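Local coordinates for protein probable porin (Pseudomonas aeruginosa, PDB 4FSO) that probably forms a beta-barrel channel of the OprD porin family that lets small solutes pass across the outer membrane, at residues 128-133 with 295-300. Numbering follows the deposited sequence.
Sequences LLKYND and NPYLAN
A water molecule stands in for one of the two backbone bonds that would join K130 to N295. It donates to N295 O at 2.7 Å and accepts from K130 N at 3.3 Å. A weak third bond, also donated by the water, goes to L128 O. The other half of the pair is direct. N295 N donates to K130 O at 3.2 Å; the N-H...O angle is 149°, and the donor lies in the carbonyl plane of K130. The backbone of N132 hydrogen-bonds that of G293.

The chain belongs to the OprD family of outer-membrane beta-barrels. Strand 129-131 and the loop 295-300 lie near the centre of the chain, inside the barrel, consistent with the inward-folded loops that narrow the pore in this family. Residues 295-300 then run out to the barrel wall, where A299 hydrogen-bonds S263 and N300 hydrogen-bonds Q280 and S314.

The K130 side chain leaves with CG beside the backbone N (chi1 -69°), then bends at chi2 and chi3. Its methylenes cross the Y297 ring obliquely at CD1 and CE1, with CG and CD each 3.7 Å from Y297 CD1. NZ reaches Y297 CE1 at 3.9 Å and has a weak, long ion pair with D125. R242 makes a cation-pi contact with the Y297 ring and also hydrogen-bonds Y297 O. The amide planes of N132 and N295 meet nearly at right angles, 81° apart.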
ATOM      1  N   LEU A 128      -8.557   3.009   1.702  1.00 37.22           N
ATOM      2  CA  LEU A 128      -8.702   4.172   0.836  1.00 22.62           C
ATOM      3  C   LEU A 128      -7.344   4.875   0.596  1.00 26.19           C
ATOM      4  O   LEU A 128      -7.180   5.637  -0.366  1.00 27.61           O
ATOM      5  CB  LEU A 128      -9.771   5.118   1.406  1.00 27.24           C
ATOM      6  CG  LEU A 128     -11.270   4.906   1.080  1.00 25.68           C
ATOM      7  CD1 LEU A 128     -11.661   3.479   0.811  1.00 23.47           C
ATOM      8  CD2 LEU A 128     -12.138   5.428   2.192  1.00 16.87           C
ATOM      9  N   LEU A 129      -6.369   4.590   1.460  1.00 24.98           N
ATOM     10  CA  LEU A 129      -5.011   5.128   1.318  1.00 28.92           C
ATOM     11  C   LEU A 129      -3.937   4.185   1.921  1.00 33.57           C
ATOM     12  O   LEU A 129      -3.685   4.192   3.138  1.00 28.33           O
ATOM     13  CB  LEU A 129      -4.917   6.541   1.937  1.00 23.14           C
ATOM     14  CG  LEU A 129      -3.843   7.545   1.454  1.00 40.63           C
ATOM     15  CD1 LEU A 129      -3.820   8.794   2.330  1.00 42.11           C
ATOM     16  CD2 LEU A 129      -2.424   6.972   1.355  1.00 37.61           C
ATOM     17  N   LYS A 130      -3.321   3.362   1.079  1.00 34.13           N
ATOM     18  CA  LYS A 130      -2.162   2.565   1.507  1.00 43.06           C
ATOM     19  C   LYS A 130      -0.982   3.447   1.263  1.00 40.46           C
ATOM     20  O   LYS A 130      -0.735   3.790   0.116  1.00 42.37           O
ATOM     21  CB  LYS A 130      -1.954   1.318   0.629  1.00 38.83           C
ATOM     22  CG  LYS A 130      -3.004   0.250   0.759  1.00 40.42           C
ATOM     23  CD  LYS A 130      -3.201  -0.159   2.212  1.00 54.57           C
ATOM     24  CE  LYS A 130      -2.213  -1.222   2.696  1.00 63.42           C
ATOM     25  NZ  LYS A 130      -2.657  -1.764   4.036  1.00 64.26           N
ATOM     26  N   TYR A 131      -0.239   3.825   2.291  1.00 44.27           N
ATOM     27  CA  TYR A 131       0.950   4.626   2.011  1.00 51.95           C
ATOM     28  C   TYR A 131       1.936   3.741   1.239  1.00 50.13           C
ATOM     29  O   TYR A 131       2.036   2.500   1.458  1.00 26.22           O
ATOM     30  CB  TYR A 131       1.586   5.203   3.277  1.00 59.69           C
ATOM     31  CG  TYR A 131       2.551   4.256   3.955  1.00 69.33           C
ATOM     32  CD1 TYR A 131       2.102   3.065   4.503  1.00 74.07           C
ATOM     33  CD2 TYR A 131       3.912   4.553   4.045  1.00 70.39           C
ATOM     34  CE1 TYR A 131       2.966   2.196   5.112  1.00 83.55           C
ATOM     35  CE2 TYR A 131       4.789   3.691   4.663  1.00 68.90           C
ATOM     36  CZ  TYR A 131       4.304   2.509   5.194  1.00 87.96           C
ATOM     37  OH  TYR A 131       5.140   1.613   5.816  1.00103.65           O
ATOM     38  N   ASN A 132       2.618   4.378   0.295  1.00 44.80           N
ATOM     39  CA  ASN A 132       3.531   3.679  -0.589  1.00 39.58           C
ATOM     40  C   ASN A 132       4.914   3.549   0.040  1.00 56.08           C
ATOM     41  O   ASN A 132       5.466   4.516   0.578  1.00 51.82           O
ATOM     42  CB  ASN A 132       3.602   4.372  -1.949  1.00 40.44           C
ATOM     43  CG  ASN A 132       4.342   3.539  -2.992  1.00 51.01           C
ATOM     44  OD1 ASN A 132       4.571   2.332  -2.808  1.00 52.53           O
ATOM     45  ND2 ASN A 132       4.704   4.177  -4.102  1.00 48.14           N
ATOM     46  N   ASP A 133       5.457   2.335  -0.038  1.00 77.50           N
ATOM     47  CA  ASP A 133       6.718   1.973   0.605  1.00 88.26           C
ATOM     48  C   ASP A 133       7.823   1.710  -0.422  1.00 86.05           C
ATOM     49  O   ASP A 133       8.879   1.180  -0.085  1.00 79.66           O
ATOM     50  CB  ASP A 133       6.500   0.723   1.474  1.00 99.06           C
ATOM     51  CG  ASP A 133       5.168   0.015   1.172  1.00 99.65           C
ATOM     52  OD1 ASP A 133       4.783  -0.059  -0.018  1.00 94.53           O
ATOM     53  OD2 ASP A 133       4.503  -0.461   2.125  1.00 97.66           O
ATOM     54  N   ASN A 295      -0.724   3.226  -3.021  1.00 40.47           N
ATOM     55  CA  ASN A 295      -0.935   2.135  -3.954  1.00 42.16           C
ATOM     56  C   ASN A 295      -2.389   1.759  -3.866  1.00 45.07           C
ATOM     57  O   ASN A 295      -2.971   1.807  -2.783  1.00 37.94           O
ATOM     58  CB  ASN A 295      -0.086   0.911  -3.592  1.00 38.94           C
ATOM     59  CG  ASN A 295       1.358   1.266  -3.286  1.00 46.80           C
ATOM     60  OD1 ASN A 295       1.992   2.046  -4.016  1.00 50.60           O
ATOM     61  ND2 ASN A 295       1.892   0.686  -2.205  1.00 29.50           N
ATOM     62  N   PRO A 296      -2.988   1.374  -4.998  1.00 38.99           N
ATOM     63  CA  PRO A 296      -4.360   0.890  -4.884  1.00 18.33           C
ATOM     64  C   PRO A 296      -4.345  -0.460  -4.168  1.00 18.94           C
ATOM     65  O   PRO A 296      -3.524  -1.330  -4.436  1.00 31.82           O
ATOM     66  CB  PRO A 296      -4.798   0.754  -6.340  1.00 32.32           C
ATOM     67  CG  PRO A 296      -3.521   0.470  -7.086  1.00 20.57           C
ATOM     68  CD  PRO A 296      -2.443   1.219  -6.360  1.00 27.44           C
ATOM     69  N   TYR A 297      -5.264  -0.618  -3.237  1.00 18.77           N
ATOM     70  CA  TYR A 297      -5.340  -1.798  -2.396  1.00 21.81           C
ATOM     71  C   TYR A 297      -6.047  -2.940  -3.125  1.00 33.02           C
ATOM     72  O   TYR A 297      -7.162  -3.327  -2.773  1.00 44.29           O
ATOM     73  CB  TYR A 297      -6.108  -1.409  -1.144  1.00 26.33           C
ATOM     74  CG  TYR A 297      -6.054  -2.369  -0.002  1.00 28.72           C
ATOM     75  CD1 TYR A 297      -4.862  -2.952   0.396  1.00 18.44           C
ATOM     76  CD2 TYR A 297      -7.204  -2.663   0.715  1.00 31.15           C
ATOM     77  CE1 TYR A 297      -4.823  -3.824   1.462  1.00 27.09           C
ATOM     78  CE2 TYR A 297      -7.180  -3.534   1.783  1.00 32.29           C
ATOM     79  CZ  TYR A 297      -5.989  -4.110   2.160  1.00 36.21           C
ATOM     80  OH  TYR A 297      -5.978  -4.966   3.236  1.00 38.23           O
ATOM     81  N   LEU A 298      -5.405  -3.467  -4.158  1.00 36.77           N
ATOM     82  CA  LEU A 298      -6.015  -4.515  -4.977  1.00 33.11           C
ATOM     83  C   LEU A 298      -5.139  -5.763  -5.015  1.00 26.01           C
ATOM     84  O   LEU A 298      -3.932  -5.671  -4.862  1.00 27.01           O
ATOM     85  CB  LEU A 298      -6.256  -3.994  -6.395  1.00 28.58           C
ATOM     86  CG  LEU A 298      -7.260  -2.843  -6.507  1.00 25.74           C
ATOM     87  CD1 LEU A 298      -7.088  -2.117  -7.843  1.00 14.48           C
ATOM     88  CD2 LEU A 298      -8.726  -3.371  -6.336  1.00 21.93           C
ATOM     89  N   ALA A 299      -5.757  -6.919  -5.229  1.00 31.32           N
ATOM     90  CA  ALA A 299      -5.051  -8.200  -5.328  1.00 27.59           C
ATOM     91  C   ALA A 299      -3.968  -8.241  -6.392  1.00 38.18           C
ATOM     92  O   ALA A 299      -2.938  -8.907  -6.206  1.00 28.97           O
ATOM     93  CB  ALA A 299      -6.038  -9.336  -5.564  1.00 28.88           C
ATOM     94  N   ASN A 300      -4.211  -7.562  -7.513  1.00 33.71           N
ATOM     95  CA  ASN A 300      -3.232  -7.545  -8.595  1.00 27.59           C
ATOM     96  C   ASN A 300      -2.367  -6.282  -8.644  1.00 23.44           C
ATOM     97  O   ASN A 300      -1.855  -5.903  -9.701  1.00 17.58           O
ATOM     98  CB  ASN A 300      -3.887  -7.842  -9.953  1.00 17.20           C
ATOM     99  CG  ASN A 300      -4.540  -9.207  -9.991  1.00 28.08           C
ATOM    100  OD1 ASN A 300      -4.394 -10.004  -9.065  1.00 17.54           O
ATOM    101  ND2 ASN A 300      -5.264  -9.491 -11.077  1.00 32.69           N
TER
HETATM  102  O   HOH W   1      -4.740   3.634  -1.835  1.00 37.81           O